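Local coordinates for protein Lysine/ornithine decarboxylase (PDB 5GJN) that decarboxylates both L-lysine and L-ornithine, giving cadaverine and putrescine, as a pyridoxal 5'-phosphate-dependent homodimer, at residues Ala159-Lys164 and Glu205-His210; Ser88-Ala93 and Tyr108-Phe113; Leu171-Ile176 and Met209-Leu214. All coordinates share one frame; numbering follows the deposited sequence.

Contact 1. Residues Ala159-Lys164 and Glu205-His210; sequences ALDLLK and EEMGMH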
# COMPACT_ATOMS: atom_id res chain seq x y z
N ALA A 159 5.72 16.74 30.29
CA ALA A 159 6.37 15.43 30.30
C ALA A 159 6.45 14.77 31.64
O ALA A 159 6.06 13.61 31.80
CB ALA A 159 7.75 15.48 29.61
N LEU A 160 6.92 15.49 32.65
CA LEU A 160 7.04 14.93 33.97
C LEU A 160 5.67 14.67 34.66
O LEU A 160 5.56 13.73 35.41
CB LEU A 160 7.97 15.79 34.83
CG LEU A 160 9.40 16.00 34.25
CD1 LEU A 160 10.29 16.93 35.08
CD2 LEU A 160 10.12 14.67 34.12
N ASP A 161 4.66 15.51 34.43
CA ASP A 161 3.27 15.19 34.96
C ASP A 161 2.75 13.91 34.34
O ASP A 161 2.10 13.10 35.02
CB ASP A 161 2.27 16.31 34.65
CG ASP A 161 2.70 17.67 35.23
OD1 ASP A 161 3.30 17.64 36.34
OD2 ASP A 161 2.51 18.70 34.55
N LEU A 162 3.09 13.67 33.06
CA LEU A 162 2.64 12.41 32.45
C LEU A 162 3.32 11.24 33.09
O LEU A 162 2.63 10.29 33.41
CB LEU A 162 2.86 12.37 30.93
CG LEU A 162 1.81 13.15 30.19
CD1 LEU A 162 2.33 13.52 28.83
CD2 LEU A 162 0.58 12.27 30.10
N LEU A 163 4.65 11.29 33.25
CA LEU A 163 5.41 10.23 33.94
C LEU A 163 4.90 10.03 35.38
O LEU A 163 4.88 8.94 35.86
CB LEU A 163 6.93 10.54 34.00
CG LEU A 163 7.68 10.40 32.64
CD1 LEU A 163 9.09 10.96 32.63
CD2 LEU A 163 7.61 8.97 32.17
N LYS A 164 4.57 11.11 36.07
CA LYS A 164 4.02 11.02 37.41
C LYS A 164 2.66 10.34 37.45
O LYS A 164 2.42 9.51 38.30
CB LYS A 164 3.93 12.39 38.06
CG LYS A 164 3.70 12.33 39.55
CD LYS A 164 4.75 11.48 40.23
CE LYS A 164 4.90 11.84 41.69
NZ LYS A 164 5.89 10.98 42.40
N GLU A 205 14.04 13.93 39.53
CA GLU A 205 14.59 13.50 40.81
C GLU A 205 13.89 14.18 41.97
O GLU A 205 13.69 13.57 42.99
CB GLU A 205 16.03 13.83 40.97
CG GLU A 205 16.97 12.99 40.21
CD GLU A 205 16.99 11.52 40.58
OE1 GLU A 205 16.77 11.10 41.72
OE2 GLU A 205 17.27 10.77 39.67
N GLU A 206 13.52 15.45 41.78
CA GLU A 206 12.88 16.22 42.83
C GLU A 206 11.42 15.83 42.96
O GLU A 206 10.85 16.04 43.99
CB GLU A 206 13.13 17.73 42.62
CG GLU A 206 14.62 18.12 42.48
CD GLU A 206 15.49 17.64 43.67
OE1 GLU A 206 15.06 17.83 44.82
OE2 GLU A 206 16.59 17.05 43.49
N MET A 207 10.81 15.21 41.94
CA MET A 207 9.42 14.76 42.01
C MET A 207 9.21 13.31 42.44
O MET A 207 8.14 12.74 42.18
CB MET A 207 8.78 14.93 40.65
CG MET A 207 8.62 16.39 40.30
SD MET A 207 8.23 16.44 38.56
CE MET A 207 6.45 16.04 38.59
N GLY A 208 10.23 12.69 43.02
CA GLY A 208 10.15 11.31 43.42
C GLY A 208 10.28 10.30 42.30
O GLY A 208 9.79 9.18 42.43
N MET A 209 10.91 10.69 41.19
CA MET A 209 11.15 9.77 40.11
C MET A 209 12.66 9.73 39.88
O MET A 209 13.35 10.66 40.23
CB MET A 209 10.38 10.22 38.88
CG MET A 209 8.88 10.13 39.10
SD MET A 209 7.98 10.55 37.63
CE MET A 209 8.32 12.28 37.41
N HIS A 210 13.17 8.60 39.43
CA HIS A 210 14.55 8.52 39.03
C HIS A 210 14.51 7.93 37.62
O HIS A 210 14.23 6.77 37.44
CB HIS A 210 15.34 7.68 40.03
CG HIS A 210 16.73 7.38 39.57
ND1 HIS A 210 17.70 8.34 39.44
CD2 HIS A 210 17.28 6.24 39.11
CE1 HIS A 210 18.79 7.82 38.95
NE2 HIS A 210 18.56 6.54 38.74
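M207 and M209 both reach from the 205-210 segment to the helix 159-164, and each lays its thioether against a different part of it. The M207 side chain runs obliquely to that of L160. Its SD lies 3.8 Å from L160 CB, with L160 CD1 slightly farther off. The methyl CE turns in at the bent last torsion (chi3 80°) and sits 4.1 Å from the same CB of L160. M209 puts its SD 3.8 Å from L163 CB, and its CE lies 3.7 Å from L160 O, a carbonyl already used by K164 N within the helix. K164 adds the one hydrogen bond between the segments. Its chain folds back at chi2 (55°), which brings NZ to 2.9 Å from M207 O, nearly in line with the C=O bond. Q167 OE1 takes a second hydrogen bond from the same ammonium group. The contact lies on the helical outside of the PLP-binding TIM-type barrel, away from the annotated sites. It sets helix 159-168 against the turn that follows helix 188-206, while L160 also touches A204 of that helix. Toward the sheet, L163 rests on V135 of strand 132-138 and, with M209, on A173 of strand 172-177.

Contact 2. Residues Ser88-Ala93 and Tyr108-Phe113; sequences SQMIYA and YNVRRF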
# COMPACT_ATOMS: atom_id res chain seq x y z
N SER A 88 12.37 -8.92 26.00
CA SER A 88 13.47 -8.18 26.61
C SER A 88 14.40 -7.43 25.63
O SER A 88 15.28 -6.62 26.02
CB SER A 88 14.30 -9.12 27.49
OG SER A 88 14.87 -10.09 26.67
N GLN A 89 14.25 -7.77 24.36
CA GLN A 89 14.99 -7.18 23.26
C GLN A 89 14.14 -6.18 22.45
O GLN A 89 14.53 -5.76 21.38
CB GLN A 89 15.55 -8.27 22.36
CG GLN A 89 16.47 -9.26 23.05
CD GLN A 89 16.57 -10.59 22.32
OE1 GLN A 89 15.78 -11.49 22.56
NE2 GLN A 89 17.53 -10.71 21.44
N MET A 90 12.96 -5.84 22.97
CA MET A 90 11.98 -4.99 22.30
C MET A 90 11.54 -3.82 23.17
O MET A 90 11.66 -3.83 24.43
CB MET A 90 10.74 -5.77 21.97
CG MET A 90 10.94 -7.10 21.24
SD MET A 90 9.41 -7.91 20.86
CE MET A 90 9.95 -9.62 20.51
N ILE A 91 11.09 -2.78 22.50
CA ILE A 91 10.35 -1.69 23.11
C ILE A 91 9.10 -1.47 22.26
O ILE A 91 9.20 -1.40 21.07
CB ILE A 91 11.19 -0.42 23.25
CG1 ILE A 91 10.36 0.73 23.83
CG2 ILE A 91 11.82 -0.03 21.93
CD1 ILE A 91 11.16 1.89 24.36
N TYR A 92 7.94 -1.40 22.88
CA TYR A 92 6.71 -1.20 22.14
C TYR A 92 6.53 0.29 22.03
O TYR A 92 5.93 0.92 22.86
CB TYR A 92 5.55 -1.83 22.90
CG TYR A 92 4.23 -1.93 22.17
CD1 TYR A 92 4.07 -1.47 20.89
CD2 TYR A 92 3.14 -2.48 22.79
CE1 TYR A 92 2.86 -1.57 20.24
CE2 TYR A 92 1.92 -2.58 22.16
CZ TYR A 92 1.79 -2.13 20.88
OH TYR A 92 0.59 -2.23 20.26
N ALA A 93 7.05 0.85 20.95
CA ALA A 93 7.26 2.28 20.84
C ALA A 93 6.25 2.94 19.93
O ALA A 93 6.57 3.84 19.20
CB ALA A 93 8.68 2.58 20.39
N TYR A 108 4.97 -11.93 25.11
CA TYR A 108 6.38 -12.06 24.76
C TYR A 108 7.34 -11.35 25.70
O TYR A 108 8.55 -11.19 25.38
CB TYR A 108 6.60 -11.58 23.32
CG TYR A 108 5.76 -12.29 22.31
CD1 TYR A 108 5.63 -13.71 22.35
CD2 TYR A 108 5.06 -11.59 21.31
CE1 TYR A 108 4.83 -14.36 21.43
CE2 TYR A 108 4.25 -12.23 20.39
CZ TYR A 108 4.16 -13.62 20.44
OH TYR A 108 3.38 -14.30 19.59
N ASN A 109 6.83 -10.92 26.84
CA ASN A 109 7.67 -10.31 27.91
C ASN A 109 8.20 -8.92 27.53
O ASN A 109 9.29 -8.56 27.93
CB ASN A 109 8.87 -11.22 28.27
CG ASN A 109 8.46 -12.69 28.50
OD1 ASN A 109 7.54 -12.96 29.26
ND2 ASN A 109 9.17 -13.59 27.88
N VAL A 110 7.46 -8.18 26.72
CA VAL A 110 7.87 -6.83 26.44
C VAL A 110 7.51 -6.01 27.71
O VAL A 110 6.34 -6.00 28.11
CB VAL A 110 7.13 -6.25 25.24
CG1 VAL A 110 7.54 -4.78 25.00
CG2 VAL A 110 7.33 -7.09 24.03
N ARG A 111 8.50 -5.39 28.33
CA ARG A 111 8.30 -4.53 29.49
C ARG A 111 8.46 -3.03 29.25
O ARG A 111 8.17 -2.25 30.14
CB ARG A 111 9.25 -4.91 30.61
CG ARG A 111 9.50 -6.39 30.72
CD ARG A 111 8.84 -6.97 31.95
NE ARG A 111 7.41 -6.76 31.96
CZ ARG A 111 6.76 -6.19 32.97
NH1 ARG A 111 7.41 -5.77 34.02
NH2 ARG A 111 5.45 -6.04 32.90
N ARG A 112 8.93 -2.63 28.08
CA ARG A 112 9.21 -1.20 27.81
C ARG A 112 8.21 -0.69 26.77
O ARG A 112 8.02 -1.32 25.72
CB ARG A 112 10.62 -1.05 27.33
CG ARG A 112 11.65 -1.47 28.37
CD ARG A 112 13.05 -1.41 27.82
NE ARG A 112 13.26 -2.43 26.80
CZ ARG A 112 14.40 -2.63 26.16
NH1 ARG A 112 15.50 -1.94 26.48
NH2 ARG A 112 14.45 -3.55 25.20
N PHE A 113 7.58 0.44 27.08
CA PHE A 113 6.52 1.09 26.33
C PHE A 113 6.80 2.59 26.24
O PHE A 113 7.37 3.14 27.18
CB PHE A 113 5.21 0.87 27.08
CG PHE A 113 4.88 -0.60 27.22
CD1 PHE A 113 5.45 -1.35 28.20
CD2 PHE A 113 4.12 -1.24 26.28
CE1 PHE A 113 5.22 -2.74 28.27
CE2 PHE A 113 3.81 -2.60 26.37
CZ PHE A 113 4.38 -3.35 27.37
O HOH W 1 11.14 -4.96 27.19
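V110 packs on M90, and R112 bonds M90 O, in this contact between neighbouring strands of the PLP-binding TIM-type barrel, where strand 90-92, helix 99-107 and strand 112-115 follow one another as a beta-alpha-beta unit. Y108, just past the helix, stacks its ring on H81. N109 comes next with positive phi, and its ND2 is bonded to D86. V110 then turns two methyls to the first segment. CG2 meets M90 SD at 3.9 Å, the two side chains crossing at about a right angle, while CG1 lies 4.1 Å from Y92 CB. A water accepts from the R111 backbone N-H and donates to M90 O. R112 is the main polar link. Its chain is bent at chi3 (-68°), which brings the guanidinium back to the strand. NH2 bonds M90 O at 2.9 Å from above the carbonyl plane, and NE adds a weak bond to the same oxygen. H68 takes another hydrogen bond from NH2, and W253 makes a cation-pi contact with the group. The R112 CB lies 3.9 Å from I91 CG1. R112 O accepts a nearly straight hydrogen bond of 2.8 Å from Y92 N. F113 pairs with Y92 in a single backbone bridge. Their rings touch at their borders without stacking, planes 55° apart, with F113 CE2 3.6 Å from Y92 CD2.

Contact 3. Residues Leu171-Ile176 and Met209-Leu214; sequences LHAMGI and MHLTDL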
# COMPACT_ATOMS: atom_id res chain seq x y z
N LEU A 171 2.72 2.12 37.03
CA LEU A 171 3.77 1.87 36.05
C LEU A 171 5.06 2.45 36.56
O LEU A 171 5.09 3.26 37.48
CB LEU A 171 3.37 2.60 34.78
CG LEU A 171 2.06 2.13 34.11
CD1 LEU A 171 1.58 3.15 33.09
CD2 LEU A 171 2.24 0.79 33.48
N HIS A 172 6.16 2.07 35.93
CA HIS A 172 7.47 2.51 36.36
C HIS A 172 7.96 3.65 35.41
O HIS A 172 8.12 3.44 34.19
CB HIS A 172 8.42 1.37 36.34
CG HIS A 172 9.81 1.78 36.60
ND1 HIS A 172 10.88 1.21 35.95
CD2 HIS A 172 10.32 2.74 37.40
CE1 HIS A 172 11.99 1.81 36.33
NE2 HIS A 172 11.67 2.75 37.21
N ALA A 173 8.14 4.85 35.97
CA ALA A 173 8.55 6.00 35.13
C ALA A 173 10.01 5.81 34.88
O ALA A 173 10.83 5.98 35.79
CB ALA A 173 8.30 7.31 35.82
N MET A 174 10.35 5.36 33.67
CA MET A 174 11.71 4.99 33.29
C MET A 174 12.54 6.05 32.56
O MET A 174 13.73 6.14 32.74
CB MET A 174 11.70 3.71 32.44
CG MET A 174 13.06 3.06 32.26
SD MET A 174 13.14 1.63 31.17
CE MET A 174 12.41 2.27 29.71
N GLY A 175 11.89 6.84 31.72
CA GLY A 175 12.61 7.81 30.90
C GLY A 175 11.84 8.56 29.86
O GLY A 175 10.62 8.79 29.98
N ILE A 176 12.60 9.05 28.91
CA ILE A 176 12.13 10.00 27.93
C ILE A 176 12.64 9.60 26.57
O ILE A 176 13.75 9.12 26.44
CB ILE A 176 12.64 11.42 28.29
CG1 ILE A 176 12.01 11.91 29.58
CG2 ILE A 176 12.41 12.40 27.16
CD1 ILE A 176 12.62 13.18 30.11
N MET A 209 10.91 10.69 41.19
CA MET A 209 11.15 9.77 40.11
C MET A 209 12.66 9.73 39.88
O MET A 209 13.35 10.66 40.23
CB MET A 209 10.38 10.22 38.88
CG MET A 209 8.88 10.13 39.10
SD MET A 209 7.98 10.55 37.63
CE MET A 209 8.32 12.28 37.41
N HIS A 210 13.17 8.60 39.43
CA HIS A 210 14.55 8.52 39.03
C HIS A 210 14.51 7.93 37.62
O HIS A 210 14.23 6.77 37.44
CB HIS A 210 15.34 7.68 40.03
CG HIS A 210 16.73 7.38 39.57
ND1 HIS A 210 17.70 8.34 39.44
CD2 HIS A 210 17.28 6.24 39.11
CE1 HIS A 210 18.79 7.82 38.95
NE2 HIS A 210 18.56 6.54 38.74
N LEU A 211 14.85 8.72 36.62
CA LEU A 211 14.74 8.24 35.23
C LEU A 211 16.05 7.59 34.89
O LEU A 211 17.09 8.06 35.33
CB LEU A 211 14.45 9.44 34.33
CG LEU A 211 13.18 10.22 34.74
CD1 LEU A 211 12.84 11.23 33.68
CD2 LEU A 211 11.98 9.29 34.91
N THR A 212 16.02 6.50 34.15
CA THR A 212 17.23 5.71 33.86
C THR A 212 17.59 5.51 32.40
O THR A 212 18.71 5.13 32.10
CB THR A 212 17.15 4.29 34.46
OG1 THR A 212 16.02 3.69 33.91
CG2 THR A 212 17.09 4.27 36.00
N ASP A 213 16.66 5.74 31.48
CA ASP A 213 16.82 5.49 30.10
C ASP A 213 16.37 6.68 29.24
O ASP A 213 15.34 7.35 29.53
CB ASP A 213 15.96 4.29 29.70
CG ASP A 213 16.53 2.95 30.20
OD1 ASP A 213 16.43 2.77 31.39
OD2 ASP A 213 17.07 2.18 29.38
N LEU A 214 17.13 6.94 28.21
CA LEU A 214 16.85 8.05 27.25
C LEU A 214 16.95 7.54 25.85
O LEU A 214 17.91 6.82 25.49
CB LEU A 214 17.93 9.14 27.44
CG LEU A 214 17.89 10.35 26.49
CD1 LEU A 214 16.60 11.10 26.70
CD2 LEU A 214 19.07 11.25 26.83
O HOH W 2 13.55 4.41 38.40
O HOH W 3 10.85 6.73 38.37
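This contact joins the two parallel strands of a beta-alpha-beta unit in the barrel, strand 172-177, helix 188-206 and strand 213-215. M174 O is gripped by two backbone donors, T212 N at 2.7 Å and D213 N at 3.2 Å. I176 N then bonds D213 O, in the carbonyl plane, and continues the parallel ladder. G175 lies between, with its CA only 3.1 Å from D213 O; a beta carbon there would clash with that oxygen. The M174 side chain leaves with CG anti to the backbone N (chi1 -166°) and passes across T212 and D213. Its CG lies 3.4 Å from T212 OG1, and its SD is 3.5 Å from D213 OD1. T212 OG1 donates to D213 OD1 at 2.7 Å, while D213 OD2 accepts from W253 NE1, so both carboxylate oxygens are held. An alanine in place of D213 removes the carboxylate beside M174 SD and is likely to leave T212 OG1 and W253 NE1 without their acceptor. On the apolar side, L211 CD2 comes within 3.6 Å of A173 O, and L211 CD1 meets I176 CD1 at 4.1 Å. Ahead of strand 213-215, one water links A173 O to H210 N, and another joins H172 NE2 to H210 O. Strand 132-138 flanks strand 172-177 on its other edge, through backbone bonds from H172, M174 and G175. L211 and I176 pack against F201 of helix 188-206, and L211 also meets L163 of helix 159-168.

How the contacts relate
From the N terminus, contact 2 comes first. It closes a short loop over helix 99-107 and is complete before the other two begin. Contact 1 then opens on helix 159-168, and contact 3 on the strand that follows. Both end on the same stretch after helix 188-206 and share M209 and H210. Contact 3 runs on past the end of contact 1 to L214, so the two overlap and cross along the chain. Contact 1 joins helix 159-168 to the turn after helix 188-206, while contact 3 pairs strands 172-177 and 213-215 of the barrel wall inside the helices. L163 bridges the two layers, its CD1 packing on L211 CD1. Contacts 2 and 3 reach the same parallel sheet, and R112 CG touches M174 CE.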